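Local structure of RcdA (Caulobacter vibrioides, 3CTW) at residues T71-Q76 / R128-Y133; T65-L70 / F120-L125; R28-G33 / W80-R85. The protein probably acts as a helical adaptor in the regulated degradation of the cell-cycle regulator CtrA by the ClpXP protease. All coordinates share one frame; numbering follows the deposited sequence.

Contact 1: residues T71-Q76 / R128-Y133; sequences TTRLMQ and RSERLY. With EDO (1,2-ethanediol), chain D; EDO (1,2-ethanediol), chain G.
R73 reaches from helix 57-88 to helix 120-145, where Y133 takes its aliphatic part, while S129 and E130 share the guanidinium, one at its edge and one over a face. Its CG lies anti to the backbone N (chi1 -177°), which sets R73 CG against Y133 CD1 at 3.7 Å. The two side chains cross at about a right angle, R73 CG coming obliquely to the ring. The chain then bends at chi3. R73 NH1 gives a hydrogen bond to S129 OG (2.9 Å, N-H...O 151°), and the serine oxygen sits at the guanidinium edge, almost in its plane. S129 OG is also bonded to L126 O, so the hydroxyl that receives the arginine is tied to its own helix. E130 lays its CG over one guanidinium face, 3.7 Å from R73 CZ. Its carboxylate is steeply inclined to that plane, and the salt bridge from R73 NH1 to E130 OE2 is long, at 3.9 Å. Deeper in, L74 CD2 meets L132 CD2 at 4.2 Å. The short helix axes approach to 10.2 Å with their N-to-C directions 29° apart, a near-parallel pairing. Helix 26-44 covers the inner side, where L36 and T40 pack on L74 and E32 touches L132; M75, turned from this pairing, packs on E100 of the second subunit.

Contact 2: residues T65-L70 / F120-L125; sequences TESMRL and FGLMNL
L70 points its CB at helix 120-145, between L122 and L125. With CG anti to the backbone N (chi1 -180°), the side chain runs on across the interface and its two methyls do the touching. CD1 goes to the backbone: L70 CD1 lies 3.4 Å from L125 O and 3.8 Å from L125 C. The other branch meets side chains, with L70 CD2 at 4.1 Å from L125 CB and 4.2 Å from L122 CD2. L70 and L125 are set obliquely to each other, whereas L70 and L122 slide past one another in opposite directions, each reaching toward the other's helix.

This is side-by-side packing within the all-helical bundle of the DUF1465 family: the axes of the two short segments pass 10.8 Å apart at 33°, and no hydrogen bond joins them. Helix 26-44 closes the apolar layer, bringing Y43 and L44 onto L122, Y43 onto L125 and T40 onto L70.

L122 in turn fits among E66, S67 and L70. Its CD2 rests 3.7 Å from S67 OG, a hydroxyl whose hydrogen bond goes to Y63 O one turn earlier. Its CD1 lies against the aliphatic start of E66, with E66 CB 4.2 Å from L122 CD1. The acid stays on its own helix, where R69, three residues on, gives NE to E66 OE1 in a nearly straight hydrogen bond that is part of a salt bridge (2.7 Å, 179°), on the syn side of the carboxylate and in the guanidinium plane.

Contact 3: residues R28-G33 / W80-R85; sequences RTFEEG and WLLVQR
F30 and L81 interlock at the middle of this contact, where their CA atoms are nearest across the two segments. F30 CG stands anti to the backbone N (chi1 -176°), and the ring beyond it meets L81, L82 and R85. F30 CD1 touches L81 CB at 3.7 Å, the two side chains crossing. L81 pushes its CD2 into the backbone of the other helix: L81 CD2 lies 3.6 Å from F30 CA and 3.8 Å from G33 CA, with the T29 carbonyl alongside. G33 has no side chain, so the methyl can reach its CA. At the ring edge, near its plane, L82 CD2 comes to 4.2 Å from F30 CE1. Farther along, R85 NH1 approaches F30 CZ at 3.4 Å, obliquely, the guanidinium and ring planes being 37° apart.

One shell out, R85 NH1 makes a salt bridge to E91 OE2 of the second subunit, and that same E91 packs on F30; L82 meets V83 of the second subunit. L132 of helix 120-145 packs on T29. The segments run roughly antiparallel, at 139°, with their axes 10.4 Å apart. No hydrogen bond or salt bridge crosses between them, so the contact rests mainly on apolar packing, and the positive charge at its outer end is paired across the subunit boundary, linking this end of the bundle to the second subunit.

Contacts 1 and 2 join the same two helices, 57-88 and 120-145, at centres 10 Å apart, and they meet where S129 packs on L70. Contact 3 instead pairs helix 57-88 with helix 26-44, and L132 of contact 1 packs against its 28-33 segment. Contacts 2 and 3 are both buried and mainly apolar, but they lie 21 Å apart between centres, on opposite sides of the chain's centre. Contact 1, central along the bundle, is only partly buried and alone has polar bonds between its segments. Of the three, contact 3 has the most to do with the second subunit; contact 2 is untouched by it.

Contact 1: residues T71-Q76 / R128-Y133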
loop_
_atom_site.group_PDB
_atom_site.type_symbol
_atom_site.label_atom_id
_atom_site.label_comp_id
_atom_site.label_asym_id
_atom_site.label_seq_id
_atom_site.Cartn_x
_atom_site.Cartn_y
_atom_site.Cartn_z
ATOM N N THR A 71 4.543 -6.641 10.789
ATOM C CA THR A 71 3.738 -6.928 9.602
ATOM C C THR A 71 3.197 -5.651 8.974
ATOM O O THR A 71 3.094 -5.556 7.752
ATOM C CB THR A 71 2.575 -7.888 9.888
ATOM O OG1 THR A 71 1.806 -7.373 10.970
ATOM C CG2 THR A 71 3.087 -9.246 10.275
ATOM N N THR A 72 2.883 -4.670 9.816
ATOM C CA THR A 72 2.458 -3.365 9.343
ATOM C C THR A 72 3.604 -2.657 8.630
ATOM O O THR A 72 3.413 -2.162 7.530
ATOM C CB THR A 72 1.927 -2.488 10.480
ATOM O OG1 THR A 72 0.931 -3.206 11.217
ATOM C CG2 THR A 72 1.326 -1.212 9.925
ATOM N N ARG A 73 4.793 -2.661 9.232
ATOM C CA ARG A 73 5.972 -2.039 8.628
ATOM C C ARG A 73 6.265 -2.649 7.258
ATOM O O ARG A 73 6.568 -1.933 6.307
ATOM C CB ARG A 73 7.187 -2.164 9.544
ATOM C CG ARG A 73 8.453 -1.492 9.033
ATOM C CD ARG A 73 9.626 -1.679 10.006
ATOM N NE ARG A 73 9.404 -0.968 11.264
ATOM C CZ ARG A 73 9.850 -1.383 12.447
ATOM N NH1 ARG A 73 10.542 -2.516 12.538
ATOM N NH2 ARG A 73 9.585 -0.679 13.542
ATOM N N LEU A 74 6.134 -3.970 7.159
ATOM C CA LEU A 74 6.404 -4.684 5.915
ATOM C C LEU A 74 5.323 -4.421 4.873
ATOM O O LEU A 74 5.597 -4.427 3.674
ATOM C CB LEU A 74 6.500 -6.184 6.174
ATOM C CG LEU A 74 7.755 -6.718 6.859
ATOM C CD1 LEU A 74 7.497 -8.142 7.285
ATOM C CD2 LEU A 74 8.974 -6.643 5.950
ATOM N N MET A 75 4.099 -4.178 5.340
ATOM C CA MET A 75 2.991 -3.838 4.458
ATOM C C MET A 75 3.271 -2.536 3.720
ATOM O O MET A 75 3.040 -2.462 2.524
ATOM C CB MET A 75 1.683 -3.734 5.247
ATOM C CG MET A 75 0.421 -3.488 4.410
ATOM S SD MET A 75 0.115 -1.744 4.043
ATOM C CE MET A 75 -0.451 -1.116 5.630
ATOM N N GLN A 76 3.784 -1.531 4.439
ATOM C CA GLN A 76 4.169 -0.247 3.856
ATOM C C GLN A 76 5.266 -0.397 2.806
ATOM O O GLN A 76 5.226 0.236 1.748
ATOM C CB GLN A 76 4.643 0.717 4.953
ATOM C CG GLN A 76 3.621 1.750 5.398
ATOM C CD GLN A 76 2.499 1.146 6.212
ATOM O OE1 GLN A 76 2.545 -0.032 6.563
ATOM N NE2 GLN A 76 1.476 1.950 6.512
ATOM N N ARG A 128 15.860 -6.392 10.806
ATOM C CA ARG A 128 16.012 -6.395 9.346
ATOM C C ARG A 128 14.997 -5.454 8.722
ATOM O O ARG A 128 15.320 -4.725 7.767
ATOM C CB ARG A 128 15.853 -7.806 8.747
ATOM C CG ARG A 128 16.933 -8.805 9.150
ATOM C CD ARG A 128 16.518 -10.242 8.822
ATOM N NE ARG A 128 16.347 -10.485 7.388
ATOM C CZ ARG A 128 15.816 -11.596 6.871
ATOM N NH1 ARG A 128 15.398 -12.577 7.653
ATOM N NH2 ARG A 128 15.695 -11.735 5.561
ATOM N N SER A 129 13.780 -5.452 9.278
ATOM C CA SER A 129 12.695 -4.598 8.779
ATOM C C SER A 129 12.959 -3.116 9.008
ATOM O O SER A 129 12.553 -2.278 8.210
ATOM C CB SER A 129 11.354 -4.975 9.407
ATOM O OG SER A 129 11.339 -4.756 10.810
ATOM N N GLU A 130 13.642 -2.808 10.104
ATOM C CA GLU A 130 14.012 -1.443 10.413
ATOM C C GLU A 130 15.033 -0.932 9.413
ATOM O O GLU A 130 14.946 0.208 8.968
ATOM C CB GLU A 130 14.556 -1.341 11.835
ATOM C CG GLU A 130 13.477 -1.344 12.904
ATOM C CD GLU A 130 14.037 -1.493 14.297
ATOM O OE1 GLU A 130 15.233 -1.180 14.484
ATOM O OE2 GLU A 130 13.283 -1.925 15.199
ATOM N N ARG A 131 16.002 -1.778 9.068
ATOM C CA ARG A 131 17.047 -1.425 8.109
ATOM C C ARG A 131 16.497 -1.332 6.695
ATOM O O ARG A 131 16.977 -0.544 5.879
ATOM C CB ARG A 131 18.211 -2.421 8.179
ATOM C CG ARG A 131 19.224 -2.043 9.207
ATOM C CD ARG A 131 20.465 -2.896 9.085
ATOM N NE ARG A 131 20.386 -4.096 9.908
ATOM C CZ ARG A 131 19.987 -5.288 9.473
ATOM N NH1 ARG A 131 19.627 -5.470 8.203
ATOM N NH2 ARG A 131 19.955 -6.308 10.315
ATOM N N LEU A 132 15.463 -2.122 6.433
ATOM C CA LEU A 132 14.782 -2.095 5.147
ATOM C C LEU A 132 13.912 -0.841 5.012
ATOM O O LEU A 132 13.834 -0.250 3.933
ATOM C CB LEU A 132 13.940 -3.361 4.969
ATOM C CG LEU A 132 12.993 -3.424 3.756
ATOM C CD1 LEU A 132 13.747 -3.455 2.431
ATOM C CD2 LEU A 132 12.084 -4.627 3.885
ATOM N N TYR A 133 13.301 -0.438 6.122
ATOM C CA TYR A 133 12.392 0.689 6.141
ATOM C C TYR A 133 13.071 2.012 5.802
ATOM O O TYR A 133 12.622 2.738 4.912
ATOM C CB TYR A 133 11.706 0.790 7.501
ATOM C CG TYR A 133 10.619 1.830 7.541
ATOM C CD1 TYR A 133 9.347 1.549 7.047
ATOM C CD2 TYR A 133 10.859 3.100 8.066
ATOM C CE1 TYR A 133 8.346 2.505 7.069
ATOM C CE2 TYR A 133 9.866 4.058 8.094
ATOM C CZ TYR A 133 8.610 3.754 7.595
ATOM O OH TYR A 133 7.607 4.695 7.616
HETATM C C1 EDO D . 2.553 3.597 1.908
HETATM O O1 EDO D . 3.968 3.439 2.072
HETATM C C2 EDO D . 2.133 2.866 0.643
HETATM O O2 EDO D . 2.947 3.286 -0.458
HETATM C C1 EDO G . 14.858 -14.292 11.585
HETATM O O1 EDO G . 15.989 -13.764 10.862
HETATM C C2 EDO G . 15.019 -15.773 11.934
HETATM O O2 EDO G . 14.089 -16.551 11.165
#

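Contact 2: residues T65-L70 / F120-L125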
loop_
_atom_site.group_PDB
_atom_site.type_symbol
_atom_site.label_atom_id
_atom_site.label_comp_id
_atom_site.label_asym_id
_atom_site.label_seq_id
_atom_site.Cartn_x
_atom_site.Cartn_y
_atom_site.Cartn_z
ATOM N N THR A 65 2.249 -7.486 20.211
ATOM C CA THR A 65 2.231 -6.131 19.664
ATOM C C THR A 65 3.391 -5.871 18.706
ATOM O O THR A 65 3.241 -5.125 17.740
ATOM C CB THR A 65 2.204 -5.060 20.769
ATOM O OG1 THR A 65 3.320 -5.242 21.641
ATOM C CG2 THR A 65 0.901 -5.156 21.582
ATOM N N GLU A 66 4.530 -6.513 18.957
ATOM C CA GLU A 66 5.694 -6.366 18.085
ATOM C C GLU A 66 5.584 -7.155 16.786
ATOM O O GLU A 66 6.250 -6.830 15.798
ATOM C CB GLU A 66 6.978 -6.740 18.823
ATOM C CG GLU A 66 7.406 -5.736 19.862
ATOM C CD GLU A 66 8.022 -4.501 19.224
ATOM O OE1 GLU A 66 7.344 -3.882 18.382
ATOM O OE2 GLU A 66 9.178 -4.157 19.542
ATOM N N SER A 67 4.742 -8.187 16.794
ATOM C CA SER A 67 4.410 -8.915 15.583
ATOM C C SER A 67 3.561 -8.041 14.671
ATOM O O SER A 67 3.731 -8.072 13.454
ATOM C CB SER A 67 3.676 -10.216 15.917
ATOM O OG SER A 67 4.537 -11.107 16.603
ATOM N N MET A 68 2.683 -7.233 15.273
ATOM C CA MET A 68 1.798 -6.338 14.521
ATOM C C MET A 68 2.616 -5.245 13.853
ATOM O O MET A 68 2.369 -4.892 12.694
ATOM C CB MET A 68 0.762 -5.659 15.424
ATOM C CG MET A 68 -0.110 -6.572 16.269
ATOM S SD MET A 68 -1.193 -7.687 15.355
ATOM C CE MET A 68 -2.158 -8.343 16.712
ATOM N N ARG A 69 3.593 -4.717 14.594
ATOM C CA ARG A 69 4.436 -3.635 14.115
ATOM C C ARG A 69 5.290 -4.102 12.946
ATOM O O ARG A 69 5.487 -3.367 11.984
ATOM C CB ARG A 69 5.323 -3.090 15.235
ATOM C CG ARG A 69 5.962 -1.737 14.886
ATOM C CD ARG A 69 7.077 -1.332 15.852
ATOM N NE ARG A 69 6.707 -1.541 17.253
ATOM C CZ ARG A 69 6.067 -0.656 18.013
ATOM N NH1 ARG A 69 5.717 0.529 17.524
ATOM N NH2 ARG A 69 5.776 -0.961 19.272
ATOM N N LEU A 70 5.765 -5.340 13.039
ATOM C CA LEU A 70 6.559 -5.957 11.998
ATOM C C LEU A 70 5.767 -6.123 10.688
ATOM O O LEU A 70 6.252 -5.756 9.614
ATOM C CB LEU A 70 7.067 -7.307 12.501
ATOM C CG LEU A 70 7.934 -8.160 11.586
ATOM C CD1 LEU A 70 9.231 -7.435 11.326
ATOM C CD2 LEU A 70 8.187 -9.529 12.213
ATOM N N PHE A 120 14.617 -14.883 19.623
ATOM C CA PHE A 120 15.705 -14.672 18.663
ATOM C C PHE A 120 15.196 -14.374 17.246
ATOM O O PHE A 120 15.652 -13.427 16.602
ATOM C CB PHE A 120 16.608 -15.917 18.683
ATOM C CG PHE A 120 17.723 -15.905 17.673
ATOM C CD1 PHE A 120 18.857 -15.139 17.877
ATOM C CD2 PHE A 120 17.663 -16.713 16.548
ATOM C CE1 PHE A 120 19.906 -15.150 16.955
ATOM C CE2 PHE A 120 18.708 -16.729 15.623
ATOM C CZ PHE A 120 19.829 -15.946 15.829
ATOM N N GLY A 121 14.206 -15.151 16.803
ATOM C CA GLY A 121 13.669 -15.064 15.447
ATOM C C GLY A 121 12.925 -13.784 15.164
ATOM O O GLY A 121 13.141 -13.153 14.128
ATOM N N LEU A 122 12.065 -13.392 16.107
ATOM C CA LEU A 122 11.271 -12.170 15.988
ATOM C C LEU A 122 12.178 -10.953 16.078
ATOM O O LEU A 122 12.014 -10.000 15.323
ATOM C CB LEU A 122 10.198 -12.111 17.082
ATOM C CG LEU A 122 8.922 -11.255 16.957
ATOM C CD1 LEU A 122 9.192 -9.744 16.828
ATOM C CD2 LEU A 122 8.103 -11.727 15.783
ATOM N N MET A 123 13.149 -11.011 16.984
ATOM C CA MET A 123 14.074 -9.922 17.170
ATOM C C MET A 123 14.894 -9.643 15.911
ATOM O O MET A 123 15.117 -8.486 15.574
ATOM C CB MET A 123 14.980 -10.190 18.363
ATOM C CG MET A 123 15.662 -8.948 18.855
ATOM S SD MET A 123 14.535 -7.932 19.833
ATOM C CE MET A 123 14.611 -8.801 21.404
ATOM N N ASN A 124 15.311 -10.704 15.209
ATOM C CA ASN A 124 16.096 -10.574 13.972
ATOM C C ASN A 124 15.308 -9.906 12.841
ATOM O O ASN A 124 15.780 -8.963 12.205
ATOM C CB ASN A 124 16.581 -11.941 13.477
ATOM C CG ASN A 124 17.658 -12.557 14.354
ATOM O OD1 ASN A 124 18.337 -11.863 15.109
ATOM N ND2 ASN A 124 17.833 -13.878 14.233
ATOM N N LEU A 125 14.099 -10.411 12.595
ATOM C CA LEU A 125 13.226 -9.906 11.536
ATOM C C LEU A 125 12.819 -8.466 11.789
ATOM O O LEU A 125 12.601 -7.707 10.853
ATOM C CB LEU A 125 11.966 -10.767 11.417
ATOM C CG LEU A 125 12.120 -12.219 10.999
ATOM C CD1 LEU A 125 10.839 -12.950 11.282
ATOM C CD2 LEU A 125 12.493 -12.338 9.544
#

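Contact 3: residues R28-G33 / W80-R85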
loop_
_atom_site.group_PDB
_atom_site.type_symbol
_atom_site.label_atom_id
_atom_site.label_comp_id
_atom_site.label_asym_id
_atom_site.label_seq_id
_atom_site.Cartn_x
_atom_site.Cartn_y
_atom_site.Cartn_z
ATOM N N ARG A 28 17.574 -4.049 -6.081
ATOM C CA ARG A 28 18.165 -4.795 -4.977
ATOM C C ARG A 28 17.245 -4.766 -3.763
ATOM O O ARG A 28 16.972 -5.798 -3.156
ATOM C CB ARG A 28 19.557 -4.261 -4.610
ATOM C CG ARG A 28 20.407 -5.305 -3.922
ATOM C CD ARG A 28 21.497 -4.690 -3.066
ATOM N NE ARG A 28 22.494 -3.970 -3.850
ATOM C CZ ARG A 28 22.581 -2.644 -3.915
ATOM N NH1 ARG A 28 21.723 -1.879 -3.243
ATOM N NH2 ARG A 28 23.528 -2.083 -4.653
ATOM N N THR A 29 16.757 -3.575 -3.432
ATOM C CA THR A 29 15.912 -3.377 -2.256
ATOM C C THR A 29 14.510 -3.985 -2.420
ATOM O O THR A 29 13.826 -4.253 -1.432
ATOM C CB THR A 29 15.833 -1.879 -1.844
ATOM O OG1 THR A 29 15.078 -1.749 -0.631
ATOM C CG2 THR A 29 15.145 -1.092 -2.886
ATOM N N PHE A 30 14.095 -4.214 -3.666
ATOM C CA PHE A 30 12.871 -4.975 -3.943
ATOM C C PHE A 30 13.015 -6.429 -3.502
ATOM O O PHE A 30 12.075 -7.023 -2.962
ATOM C CB PHE A 30 12.526 -4.938 -5.435
ATOM C CG PHE A 30 11.231 -5.633 -5.775
ATOM C CD1 PHE A 30 10.029 -4.963 -5.665
ATOM C CD2 PHE A 30 11.211 -6.951 -6.208
ATOM C CE1 PHE A 30 8.831 -5.585 -5.969
ATOM C CE2 PHE A 30 10.013 -7.575 -6.510
ATOM C CZ PHE A 30 8.824 -6.890 -6.385
ATOM N N GLU A 31 14.183 -7.005 -3.780
ATOM C CA GLU A 31 14.466 -8.393 -3.434
ATOM C C GLU A 31 14.550 -8.559 -1.922
ATOM O O GLU A 31 14.152 -9.597 -1.379
ATOM C CB GLU A 31 15.771 -8.860 -4.079
ATOM C CG GLU A 31 15.789 -8.862 -5.591
ATOM C CD GLU A 31 17.157 -9.232 -6.141
ATOM O OE1 GLU A 31 17.891 -9.996 -5.468
ATOM O OE2 GLU A 31 17.500 -8.751 -7.243
ATOM N N GLU A 32 15.060 -7.528 -1.245
ATOM C CA GLU A 32 15.152 -7.521 0.215
ATOM C C GLU A 32 13.768 -7.448 0.848
ATOM O O GLU A 32 13.501 -8.102 1.866
ATOM C CB GLU A 32 16.002 -6.343 0.703
ATOM C CG GLU A 32 16.255 -6.332 2.218
ATOM C CD GLU A 32 16.989 -5.086 2.690
ATOM O OE1 GLU A 32 17.487 -5.080 3.834
ATOM O OE2 GLU A 32 17.059 -4.108 1.916
ATOM N N GLY A 33 12.892 -6.663 0.222
ATOM C CA GLY A 33 11.536 -6.467 0.697
ATOM C C GLY A 33 10.684 -7.706 0.614
ATOM O O GLY A 33 9.955 -8.029 1.543
ATOM N N TRP A 80 4.998 0.001 -1.192
ATOM C CA TRP A 80 5.832 1.016 -1.801
ATOM C C TRP A 80 6.564 0.435 -3.015
ATOM O O TRP A 80 6.539 1.007 -4.106
ATOM C CB TRP A 80 6.820 1.563 -0.765
ATOM C CG TRP A 80 7.516 2.799 -1.231
ATOM C CD1 TRP A 80 7.115 4.077 -1.031
ATOM C CD2 TRP A 80 8.730 2.872 -2.000
ATOM N NE1 TRP A 80 8.000 4.947 -1.618
ATOM C CE2 TRP A 80 8.999 4.231 -2.221
ATOM C CE3 TRP A 80 9.611 1.918 -2.517
ATOM C CZ2 TRP A 80 10.117 4.666 -2.936
ATOM C CZ3 TRP A 80 10.724 2.349 -3.228
ATOM C CH2 TRP A 80 10.968 3.710 -3.429
ATOM N N LEU A 81 7.190 -0.720 -2.802
ATOM C CA LEU A 81 7.987 -1.406 -3.810
ATOM C C LEU A 81 7.163 -1.871 -5.003
ATOM O O LEU A 81 7.635 -1.842 -6.135
ATOM C CB LEU A 81 8.654 -2.624 -3.181
ATOM C CG LEU A 81 10.038 -2.583 -2.532
ATOM C CD1 LEU A 81 10.183 -1.408 -1.622
ATOM C CD2 LEU A 81 10.217 -3.873 -1.732
ATOM N N LEU A 82 5.932 -2.310 -4.750
ATOM C CA LEU A 82 5.065 -2.805 -5.815
ATOM C C LEU A 82 4.494 -1.669 -6.668
ATOM O O LEU A 82 4.337 -1.820 -7.882
ATOM C CB LEU A 82 3.941 -3.673 -5.240
ATOM C CG LEU A 82 4.329 -5.024 -4.648
ATOM C CD1 LEU A 82 3.192 -5.493 -3.800
ATOM C CD2 LEU A 82 4.668 -6.049 -5.721
ATOM N N VAL A 83 4.214 -0.535 -6.028
ATOM C CA VAL A 83 3.738 0.654 -6.731
ATOM C C VAL A 83 4.837 1.235 -7.616
ATOM O O VAL A 83 4.609 1.537 -8.785
ATOM C CB VAL A 83 3.203 1.733 -5.756
ATOM C CG1 VAL A 83 3.027 3.060 -6.463
ATOM C CG2 VAL A 83 1.884 1.293 -5.154
ATOM N N GLN A 84 6.039 1.330 -7.064
ATOM C CA GLN A 84 7.177 1.828 -7.807
ATOM C C GLN A 84 7.546 0.899 -8.955
ATOM O O GLN A 84 8.059 1.358 -9.976
ATOM C CB GLN A 84 8.372 2.046 -6.880
ATOM C CG GLN A 84 8.168 3.111 -5.807
ATOM C CD GLN A 84 7.869 4.482 -6.384
ATOM O OE1 GLN A 84 6.957 5.171 -5.930
ATOM N NE2 GLN A 84 8.631 4.883 -7.390
ATOM N N ARG A 85 7.268 -0.398 -8.799
ATOM C CA ARG A 85 7.463 -1.355 -9.888
ATOM C C ARG A 85 6.377 -1.174 -10.948
ATOM O O ARG A 85 6.657 -1.248 -12.146
ATOM C CB ARG A 85 7.479 -2.805 -9.381
ATOM C CG ARG A 85 7.918 -3.804 -10.455
ATOM C CD ARG A 85 7.813 -5.234 -10.020
ATOM N NE ARG A 85 6.442 -5.628 -9.747
ATOM C CZ ARG A 85 6.092 -6.837 -9.323
ATOM N NH1 ARG A 85 7.021 -7.759 -9.143
ATOM N NH2 ARG A 85 4.817 -7.126 -9.083
#